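Local coordinates for restriction endonuclease AspBHI (Azoarcus sp., PDB 4OC8), which acts as a modification-dependent restriction endonuclease, a tetrameric enzyme that probably binds DNA through a PUA-like N-terminal domain and cuts it with a PD-(D/E)XK-type nuclease domain, at residues Leu219-Leu228 with Ser337-Thr348; Gly257-Pro265 with Ile355-Leu366. One frame throughout, in Å; residues are numbered along the deposited sequence.

Contact 1: Leu219-Leu228 with Ser337-Thr348; sequences LLVRSKAEQL and SYVDRQAYQEVT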
loop_
_atom_site.group_PDB
_atom_site.type_symbol
_atom_site.label_atom_id
_atom_site.label_comp_id
_atom_site.label_asym_id
_atom_site.label_seq_id
_atom_site.Cartn_x
_atom_site.Cartn_y
_atom_site.Cartn_z
ATOM N N LEU A 219 -9.951 14.781 9.165
ATOM C CA LEU A 219 -10.262 13.642 10.032
ATOM C C LEU A 219 -11.766 13.388 10.146
ATOM O O LEU A 219 -12.541 14.291 10.466
ATOM C CB LEU A 219 -9.632 13.828 11.413
ATOM C CG LEU A 219 -8.104 13.899 11.398
ATOM C CD1 LEU A 219 -7.559 14.202 12.786
ATOM C CD2 LEU A 219 -7.525 12.602 10.856
ATOM N N LEU A 220 -12.163 12.149 9.878
ATOM C CA LEU A 220 -13.571 11.807 9.743
ATOM C C LEU A 220 -14.014 10.759 10.752
ATOM O O LEU A 220 -13.385 9.710 10.891
ATOM C CB LEU A 220 -13.842 11.291 8.326
ATOM C CG LEU A 220 -15.271 10.835 8.020
ATOM C CD1 LEU A 220 -16.218 12.028 7.957
ATOM C CD2 LEU A 220 -15.318 10.024 6.731
ATOM N N VAL A 221 -15.101 11.046 11.458
ATOM C CA VAL A 221 -15.756 10.037 12.279
ATOM C C VAL A 221 -17.099 9.692 11.654
ATOM O O VAL A 221 -17.960 10.557 11.495
ATOM C CB VAL A 221 -15.951 10.502 13.734
ATOM C CG1 VAL A 221 -17.021 9.667 14.426
ATOM C CG2 VAL A 221 -14.633 10.418 14.494
ATOM N N ARG A 222 -17.263 8.428 11.280
ATOM C CA ARG A 222 -18.496 7.981 10.648
ATOM C C ARG A 222 -19.603 7.750 11.669
ATOM O O ARG A 222 -19.341 7.493 12.844
ATOM C CB ARG A 222 -18.260 6.707 9.832
ATOM C CG ARG A 222 -17.693 6.939 8.443
ATOM C CD ARG A 222 -17.578 5.631 7.679
ATOM N NE ARG A 222 -16.493 4.795 8.187
ATOM C CZ ARG A 222 -16.273 3.542 7.801
ATOM N NH1 ARG A 222 -17.070 2.974 6.907
ATOM N NH2 ARG A 222 -15.259 2.855 8.311
ATOM N N SER A 223 -20.845 7.850 11.208
ATOM C CA SER A 223 -21.996 7.574 12.054
ATOM C C SER A 223 -22.374 6.102 11.948
ATOM O O SER A 223 -21.739 5.336 11.225
ATOM C CB SER A 223 -23.183 8.442 11.640
ATOM O OG SER A 223 -23.624 8.106 10.336
ATOM N N LYS A 224 -23.418 5.714 12.671
ATOM C CA LYS A 224 -23.900 4.345 12.637
ATOM C C LYS A 224 -24.454 4.021 11.251
ATOM O O LYS A 224 -24.158 2.970 10.678
ATOM C CB LYS A 224 -24.972 4.150 13.712
ATOM C CG LYS A 224 -25.497 2.732 13.868
ATOM C CD LYS A 224 -26.586 2.694 14.931
ATOM C CE LYS A 224 -27.438 1.438 14.842
ATOM N NZ LYS A 224 -28.695 1.589 15.635
ATOM N N ALA A 225 -25.241 4.942 10.708
ATOM C CA ALA A 225 -25.911 4.719 9.432
ATOM C C ALA A 225 -24.921 4.539 8.293
ATOM O O ALA A 225 -25.155 3.759 7.368
ATOM C CB ALA A 225 -26.855 5.865 9.132
ATOM N N GLU A 226 -23.813 5.267 8.367
ATOM C CA GLU A 226 -22.807 5.239 7.314
ATOM C C GLU A 226 -22.035 3.922 7.293
ATOM O O GLU A 226 -21.629 3.449 6.229
ATOM C CB GLU A 226 -21.848 6.424 7.465
ATOM C CG GLU A 226 -22.493 7.777 7.190
ATOM C CD GLU A 226 -21.594 8.946 7.552
ATOM O OE1 GLU A 226 -20.672 8.763 8.376
ATOM O OE2 GLU A 226 -21.811 10.052 7.015
ATOM N N GLN A 227 -21.842 3.334 8.469
ATOM C CA GLN A 227 -21.063 2.104 8.593
ATOM C C GLN A 227 -21.891 0.861 8.279
ATOM O O GLN A 227 -21.350 -0.163 7.863
ATOM C CB GLN A 227 -20.452 1.994 9.991
ATOM C CG GLN A 227 -19.490 3.120 10.331
ATOM C CD GLN A 227 -19.094 3.131 11.796
ATOM O OE1 GLN A 227 -18.626 2.130 12.332
ATOM N NE2 GLN A 227 -19.291 4.267 12.452
ATOM N N LEU A 228 -23.202 0.956 8.481
ATOM C CA LEU A 228 -24.099 -0.157 8.198
ATOM C C LEU A 228 -24.712 -0.005 6.809
ATOM O O LEU A 228 -24.846 1.114 6.303
ATOM C CB LEU A 228 -25.204 -0.239 9.256
ATOM C CG LEU A 228 -24.765 -0.337 10.717
ATOM C CD1 LEU A 228 -25.975 -0.358 11.633
ATOM C CD2 LEU A 228 -23.887 -1.562 10.947
ATOM N N SER A 337 -20.548 -5.390 11.981
ATOM C CA SER A 337 -21.362 -4.361 12.606
ATOM C C SER A 337 -20.689 -3.005 12.450
ATOM O O SER A 337 -19.891 -2.806 11.539
ATOM C CB SER A 337 -21.552 -4.677 14.084
ATOM O OG SER A 337 -22.222 -3.626 14.751
ATOM N N TYR A 338 -21.013 -2.076 13.345
ATOM C CA TYR A 338 -20.422 -0.741 13.312
ATOM C C TYR A 338 -19.597 -0.458 14.566
ATOM O O TYR A 338 -19.744 -1.131 15.585
ATOM C CB TYR A 338 -21.513 0.316 13.173
ATOM C CG TYR A 338 -22.253 0.612 14.462
ATOM C CD1 TYR A 338 -23.190 -0.280 14.972
ATOM C CD2 TYR A 338 -22.023 1.790 15.164
ATOM C CE1 TYR A 338 -23.870 -0.013 16.147
ATOM C CE2 TYR A 338 -22.699 2.066 16.336
ATOM C CZ TYR A 338 -23.623 1.165 16.823
ATOM O OH TYR A 338 -24.290 1.441 17.996
ATOM N N VAL A 339 -18.721 0.537 14.476
ATOM C CA VAL A 339 -17.944 1.003 15.618
ATOM C C VAL A 339 -18.602 2.250 16.206
ATOM O O VAL A 339 -18.872 3.207 15.478
ATOM C CB VAL A 339 -16.508 1.348 15.202
ATOM C CG1 VAL A 339 -15.718 1.857 16.393
ATOM C CG2 VAL A 339 -15.834 0.138 14.587
ATOM N N ASP A 340 -18.856 2.247 17.515
ATOM C CA ASP A 340 -19.592 3.350 18.141
ATOM C C ASP A 340 -18.824 4.669 18.155
ATOM O O ASP A 340 -17.638 4.711 17.827
ATOM C CB ASP A 340 -20.099 2.989 19.550
ATOM C CG ASP A 340 -18.985 2.892 20.598
ATOM O OD1 ASP A 340 -17.853 3.373 20.373
ATOM O OD2 ASP A 340 -19.260 2.332 21.682
ATOM N N ARG A 341 -19.513 5.730 18.569
ATOM C CA ARG A 341 -18.953 7.079 18.583
ATOM C C ARG A 341 -17.675 7.193 19.417
ATOM O O ARG A 341 -16.656 7.663 18.921
ATOM C CB ARG A 341 -20.006 8.088 19.061
ATOM C CG ARG A 341 -19.573 9.551 18.989
ATOM C CD ARG A 341 -19.097 9.931 17.593
ATOM N NE ARG A 341 -20.148 9.793 16.588
ATOM C CZ ARG A 341 -20.872 10.804 16.116
ATOM N NH1 ARG A 341 -20.657 12.037 16.557
ATOM N NH2 ARG A 341 -21.807 10.582 15.199
ATOM N N GLN A 342 -17.726 6.756 20.671
ATOM C CA GLN A 342 -16.577 6.877 21.566
ATOM C C GLN A 342 -15.305 6.225 21.010
ATOM O O GLN A 342 -14.232 6.832 21.024
ATOM C CB GLN A 342 -16.902 6.308 22.948
ATOM C CG GLN A 342 -15.797 6.517 23.981
ATOM C CD GLN A 342 -16.118 5.889 25.330
ATOM O OE1 GLN A 342 -17.173 5.276 25.511
ATOM N NE2 GLN A 342 -15.201 6.036 26.284
ATOM N N ALA A 343 -15.430 4.999 20.510
ATOM C CA ALA A 343 -14.275 4.252 20.010
ATOM C C ALA A 343 -13.682 4.869 18.741
ATOM O O ALA A 343 -12.460 4.994 18.614
ATOM C CB ALA A 343 -14.646 2.792 19.775
ATOM N N TYR A 344 -14.556 5.244 17.809
ATOM C CA TYR A 344 -14.148 5.900 16.573
ATOM C C TYR A 344 -13.410 7.189 16.900
ATOM O O TYR A 344 -12.317 7.443 16.390
ATOM C CB TYR A 344 -15.375 6.220 15.719
ATOM C CG TYR A 344 -15.171 6.042 14.229
ATOM C CD1 TYR A 344 -14.034 6.525 13.595
ATOM C CD2 TYR A 344 -16.117 5.379 13.460
ATOM C CE1 TYR A 344 -13.851 6.354 12.227
ATOM C CE2 TYR A 344 -15.942 5.201 12.098
ATOM C CZ TYR A 344 -14.811 5.688 11.484
ATOM O OH TYR A 344 -14.647 5.506 10.128
ATOM N N GLN A 345 -14.021 7.993 17.766
ATOM C CA GLN A 345 -13.455 9.265 18.193
ATOM C C GLN A 345 -12.078 9.057 18.808
ATOM O O GLN A 345 -11.136 9.779 18.489
ATOM C CB GLN A 345 -14.380 9.953 19.201
ATOM C CG GLN A 345 -14.090 11.433 19.420
ATOM C CD GLN A 345 -14.601 12.311 18.284
ATOM O OE1 GLN A 345 -15.762 12.211 17.878
ATOM N NE2 GLN A 345 -13.732 13.177 17.767
ATOM N N GLU A 346 -11.964 8.062 19.683
ATOM C CA GLU A 346 -10.693 7.761 20.333
ATOM C C GLU A 346 -9.633 7.404 19.297
ATOM O O GLU A 346 -8.503 7.902 19.348
ATOM C CB GLU A 346 -10.868 6.624 21.342
ATOM C CG GLU A 346 -9.579 6.160 22.008
ATOM C CD GLU A 346 -9.832 5.293 23.231
ATOM O OE1 GLU A 346 -10.590 5.734 24.123
ATOM O OE2 GLU A 346 -9.278 4.173 23.299
ATOM N N VAL A 347 -10.014 6.560 18.344
ATOM C CA VAL A 347 -9.089 6.101 17.311
ATOM C C VAL A 347 -8.602 7.226 16.392
ATOM O O VAL A 347 -7.402 7.336 16.130
ATOM C CB VAL A 347 -9.698 4.947 16.480
ATOM C CG1 VAL A 347 -8.883 4.692 15.222
ATOM C CG2 VAL A 347 -9.780 3.695 17.322
ATOM N N THR A 348 -9.518 8.061 15.910
ATOM C CA THR A 348 -9.127 9.161 15.027
ATOM C C THR A 348 -8.341 10.239 15.773
ATOM O O THR A 348 -7.366 10.780 15.251
ATOM C CB THR A 348 -10.333 9.805 14.293
ATOM O OG1 THR A 348 -11.187 10.460 15.237
ATOM C CG2 THR A 348 -11.127 8.755 13.523
#
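Gln227 and Val339 join the two segments through a pair of hydrogen bonds between a side-chain amide and the backbone. They hold a loop and the short helix 224-227, which starts with a Ser223-Glu226 capping box, against loop 337-340 and helix 341-349 of the nuclease domain. Val339 N donates to Gln227 OE1 at 2.7 Å, tilted 24° from the carbonyl plane, while Gln227 NE2 returns a bond of 3.2 Å to Val339 O that lies in the carbonyl plane. Weak bonds from the same NE2 to Arg222 O and Ser223 O help fix the amide's rotation. Arg222 NE also donates to Tyr344 OH, 2.8 Å and nearly straight, with a weak second bond from NH2; the bend at chi3 (-72°) turns NE toward the hydroxyl, which lies in the guanidinium plane.

Flat groups carry much of the remaining packing. Val221 CA and Arg222 N lie over one face of the Tyr344 ring, and the amide of Gln227 meets its edge, the two planes 83° apart. Lys224 CG sits 3.6 Å from the Tyr338 ring centroid, almost on the ring normal, a CH-pi contact. Val221 CG2 touches Thr348 OG1 at 3.5 Å.

A leucine in place of Tyr344 would probably leave Arg222 NE without its acceptor and the Val221-Arg222 backbone without its flat support. One amide thus serves both backbone polar atoms of Val339, while Tyr344 holds an arginine whose NH1 is salt-bridged to Asp361.

Contact 2: Gly257-Pro265 with Ile355-Leu366; sequences GALTRLLLP and ILTTAQDIVGLL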
loop_
_atom_site.group_PDB
_atom_site.type_symbol
_atom_site.label_atom_id
_atom_site.label_comp_id
_atom_site.label_asym_id
_atom_site.label_seq_id
_atom_site.Cartn_x
_atom_site.Cartn_y
_atom_site.Cartn_z
ATOM N N GLY A 257 -9.625 -12.297 7.019
ATOM C CA GLY A 257 -8.386 -12.368 6.266
ATOM C C GLY A 257 -8.650 -12.219 4.784
ATOM O O GLY A 257 -8.020 -11.395 4.118
ATOM N N ALA A 258 -9.627 -12.968 4.280
ATOM C CA ALA A 258 -9.931 -12.930 2.861
ATOM C C ALA A 258 -10.306 -11.504 2.472
ATOM O O ALA A 258 -9.752 -10.939 1.519
ATOM C CB ALA A 258 -11.042 -13.903 2.528
ATOM N N LEU A 259 -11.198 -10.905 3.258
ATOM C CA LEU A 259 -11.638 -9.543 3.000
ATOM C C LEU A 259 -10.442 -8.604 3.026
ATOM O O LEU A 259 -10.328 -7.701 2.189
ATOM C CB LEU A 259 -12.694 -9.117 4.020
ATOM C CG LEU A 259 -14.080 -9.729 3.809
ATOM C CD1 LEU A 259 -14.954 -9.537 5.041
ATOM C CD2 LEU A 259 -14.734 -9.103 2.585
ATOM N N THR A 260 -9.524 -8.859 3.956
ATOM C CA THR A 260 -8.334 -8.033 4.070
ATOM C C THR A 260 -7.553 -8.078 2.761
ATOM O O THR A 260 -7.156 -7.036 2.245
ATOM C CB THR A 260 -7.466 -8.446 5.276
ATOM O OG1 THR A 260 -8.085 -7.980 6.482
ATOM C CG2 THR A 260 -6.073 -7.856 5.182
ATOM N N ARG A 261 -7.401 -9.271 2.189
ATOM C CA ARG A 261 -6.632 -9.400 0.959
ATOM C C ARG A 261 -7.258 -8.566 -0.154
ATOM O O ARG A 261 -6.557 -8.121 -1.061
ATOM C CB ARG A 261 -6.501 -10.869 0.541
ATOM C CG ARG A 261 -5.433 -11.629 1.303
ATOM C CD ARG A 261 -5.376 -13.071 0.857
ATOM N NE ARG A 261 -4.382 -13.855 1.587
ATOM C CZ ARG A 261 -4.257 -15.176 1.479
ATOM N NH1 ARG A 261 -5.070 -15.854 0.678
ATOM N NH2 ARG A 261 -3.328 -15.824 2.174
ATOM N N LEU A 262 -8.572 -8.354 -0.084
ATOM C CA LEU A 262 -9.268 -7.594 -1.115
ATOM C C LEU A 262 -9.041 -6.116 -0.851
ATOM O O LEU A 262 -8.856 -5.329 -1.779
ATOM C CB LEU A 262 -10.760 -7.901 -1.082
ATOM C CG LEU A 262 -11.218 -9.224 -1.690
ATOM C CD1 LEU A 262 -12.715 -9.452 -1.480
ATOM C CD2 LEU A 262 -10.873 -9.275 -3.166
ATOM N N LEU A 263 -9.034 -5.755 0.430
ATOM C CA LEU A 263 -8.915 -4.364 0.845
ATOM C C LEU A 263 -7.514 -3.792 0.628
ATOM O O LEU A 263 -7.379 -2.587 0.350
ATOM C CB LEU A 263 -9.310 -4.212 2.322
ATOM C CG LEU A 263 -9.266 -2.797 2.901
ATOM C CD1 LEU A 263 -10.523 -2.028 2.531
ATOM C CD2 LEU A 263 -9.032 -2.763 4.415
ATOM N N LEU A 264 -6.498 -4.659 0.711
ATOM C CA LEU A 264 -5.098 -4.240 0.861
ATOM C C LEU A 264 -4.203 -4.495 -0.351
ATOM O O LEU A 264 -4.380 -5.491 -1.051
ATOM C CB LEU A 264 -4.486 -4.885 2.147
ATOM C CG LEU A 264 -5.105 -4.321 3.409
ATOM C CD1 LEU A 264 -4.419 -4.654 4.731
ATOM C CD2 LEU A 264 -5.139 -2.844 3.226
ATOM N N PRO A 265 -3.236 -3.595 -0.580
ATOM C CA PRO A 265 -2.486 -3.408 -1.821
ATOM C C PRO A 265 -1.461 -4.495 -2.183
ATOM O O PRO A 265 -0.638 -4.297 -3.080
ATOM C CB PRO A 265 -1.773 -2.076 -1.600
ATOM C CG PRO A 265 -2.259 -1.516 -0.321
ATOM C CD PRO A 265 -2.845 -2.624 0.448
ATOM N N ILE A 355 -7.231 0.586 10.725
ATOM C CA ILE A 355 -8.261 0.598 9.686
ATOM C C ILE A 355 -9.553 0.010 10.229
ATOM O O ILE A 355 -9.550 -1.072 10.803
ATOM C CB ILE A 355 -7.850 -0.239 8.462
ATOM C CG1 ILE A 355 -6.535 0.269 7.876
ATOM C CG2 ILE A 355 -8.944 -0.215 7.410
ATOM C CD1 ILE A 355 -6.006 -0.586 6.759
ATOM N N LEU A 356 -10.658 0.721 10.040
ATOM C CA LEU A 356 -11.950 0.255 10.524
ATOM C C LEU A 356 -12.844 -0.183 9.371
ATOM O O LEU A 356 -13.490 0.641 8.722
ATOM C CB LEU A 356 -12.648 1.342 11.350
ATOM C CG LEU A 356 -11.938 1.827 12.618
ATOM C CD1 LEU A 356 -12.644 3.041 13.183
ATOM C CD2 LEU A 356 -11.867 0.715 13.655
ATOM N N THR A 357 -12.881 -1.489 9.128
ATOM C CA THR A 357 -13.716 -2.060 8.083
ATOM C C THR A 357 -15.057 -2.480 8.665
ATOM O O THR A 357 -15.153 -3.504 9.337
ATOM C CB THR A 357 -13.047 -3.292 7.462
ATOM O OG1 THR A 357 -11.665 -3.012 7.221
ATOM C CG2 THR A 357 -13.717 -3.666 6.156
ATOM N N THR A 358 -16.089 -1.686 8.406
ATOM C CA THR A 358 -17.419 -1.961 8.930
ATOM C C THR A 358 -18.281 -2.697 7.912
ATOM O O THR A 358 -17.797 -3.091 6.851
ATOM C CB THR A 358 -18.119 -0.666 9.363
ATOM O OG1 THR A 358 -18.397 0.144 8.213
ATOM C CG2 THR A 358 -17.232 0.103 10.319
ATOM N N ALA A 359 -19.557 -2.875 8.238
ATOM C CA ALA A 359 -20.460 -3.675 7.417
ATOM C C ALA A 359 -20.599 -3.151 5.986
ATOM O O ALA A 359 -20.555 -3.926 5.026
ATOM C CB ALA A 359 -21.823 -3.782 8.082
ATOM N N GLN A 360 -20.769 -1.838 5.849
ATOM C CA GLN A 360 -20.869 -1.218 4.534
ATOM C C GLN A 360 -19.608 -1.510 3.721
ATOM O O GLN A 360 -19.673 -1.814 2.525
ATOM C CB GLN A 360 -21.088 0.291 4.670
ATOM C CG GLN A 360 -21.226 1.020 3.347
ATOM C CD GLN A 360 -22.256 0.382 2.434
ATOM O OE1 GLN A 360 -23.370 0.074 2.854
ATOM N NE2 GLN A 360 -21.883 0.174 1.176
ATOM N N ASP A 361 -18.464 -1.441 4.390
ATOM C CA ASP A 361 -17.189 -1.709 3.747
ATOM C C ASP A 361 -17.108 -3.154 3.264
ATOM O O ASP A 361 -16.621 -3.425 2.163
ATOM C CB ASP A 361 -16.037 -1.372 4.693
ATOM C CG ASP A 361 -15.972 0.110 5.021
ATOM O OD1 ASP A 361 -16.325 0.924 4.140
ATOM O OD2 ASP A 361 -15.575 0.466 6.152
ATOM N N ILE A 362 -17.604 -4.079 4.079
ATOM C CA ILE A 362 -17.666 -5.478 3.674
ATOM C C ILE A 362 -18.560 -5.631 2.444
ATOM O O ILE A 362 -18.241 -6.381 1.520
ATOM C CB ILE A 362 -18.164 -6.385 4.816
ATOM C CG1 ILE A 362 -17.183 -6.342 5.988
ATOM C CG2 ILE A 362 -18.333 -7.818 4.333
ATOM C CD1 ILE A 362 -17.571 -7.239 7.138
ATOM N N VAL A 363 -19.668 -4.899 2.429
ATOM C CA VAL A 363 -20.567 -4.922 1.284
ATOM C C VAL A 363 -19.864 -4.457 0.008
ATOM O O VAL A 363 -19.990 -5.089 -1.048
ATOM C CB VAL A 363 -21.808 -4.060 1.535
ATOM C CG1 VAL A 363 -22.652 -3.969 0.278
ATOM C CG2 VAL A 363 -22.614 -4.636 2.680
ATOM N N GLY A 364 -19.115 -3.361 0.113
ATOM C CA GLY A 364 -18.376 -2.836 -1.025
ATOM C C GLY A 364 -17.316 -3.797 -1.534
ATOM O O GLY A 364 -17.226 -4.069 -2.741
ATOM N N LEU A 365 -16.515 -4.318 -0.608
ATOM C CA LEU A 365 -15.491 -5.302 -0.940
ATOM C C LEU A 365 -16.097 -6.528 -1.626
ATOM O O LEU A 365 -15.520 -7.065 -2.570
ATOM C CB LEU A 365 -14.728 -5.721 0.315
ATOM C CG LEU A 365 -13.874 -4.659 1.008
ATOM C CD1 LEU A 365 -13.491 -5.102 2.417
ATOM C CD2 LEU A 365 -12.632 -4.357 0.187
ATOM N N LEU A 366 -17.260 -6.966 -1.151
ATOM C CA LEU A 366 -17.946 -8.097 -1.769
ATOM C C LEU A 366 -18.417 -7.739 -3.173
ATOM O O LEU A 366 -18.329 -8.561 -4.083
ATOM C CB LEU A 366 -19.125 -8.578 -0.914
ATOM C CG LEU A 366 -18.828 -9.377 0.361
ATOM C CD1 LEU A 366 -20.120 -9.751 1.055
ATOM C CD2 LEU A 366 -17.998 -10.618 0.077
#
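Helix 251-263 packs here against the last beta-alpha unit of the nuclease domain, strand 354-357 followed by helix 359-368, in a fold assigned to the PD-(D/E)XK clan. The segments 257-263 and 359-366 cross at 69°, their axes 10.1 Å apart at closest approach, and the interface between them is built from aliphatic side chains.

Leu365 is the central residue on its helix. Its chi1 (-66°) sets CG anti to the carbonyl carbon, and chi2 (165°) spreads the two methyls over residues one turn apart on the facing helix: CD2 lies 3.8 Å from Leu263 CA and also meets the CB and CD1 of that leucine, whereas CD1 turns to Leu259 and approaches its carbonyl oxygen and CD2. Leu259 divides its own branches in a similar way. Its CD1 comes within 3.9 Å of Ile362 CG2, the two side chains crossing at about a right angle, and its CD2 packs on Leu365 CB at 4.1 Å. At the border of this cluster, Leu262 CD1 rests 3.8 Å from Leu365 O.

Leu263 also reaches the strand. With CG anti to the backbone N, its CD2 extends to Ile355 CG2 at 3.9 Å, tip to tip, and passes Thr357 OG1 at the same distance. Leu264 CD2 adds a looser contact with Ile355 CD1.

Around this core, Trp380 of helix 374-386 packs on both Leu259 and Leu366, and helix 232-244 touches Ile362 through Ile238 and Ile241. Strand 330-335 pairs with strand 354-357 and places Val332 against Thr357, while Pro145 and Ile289 of a neighbouring subunit pack on Leu262 and Leu264.

In the fold
The centres of contacts 1 and 2 lie about 16 Å apart in the nuclease part of the chain. Their segments alternate in sequence: 219-228, 257-265, 337-348, 355-366. Helix 341-349 of contact 1 leads directly into strand 354-357 of contact 2, an outermost strand of the five-stranded mixed sheet within this chain. The two also touch: Gln227 O probably accepts hydrogen bonds from Gln360 N and Thr358 OG1 at the start of helix 359-368. Segment 219-228 is thereby tied to the final strand-helix unit, which also packs on helix 251-263 close to a neighbouring subunit.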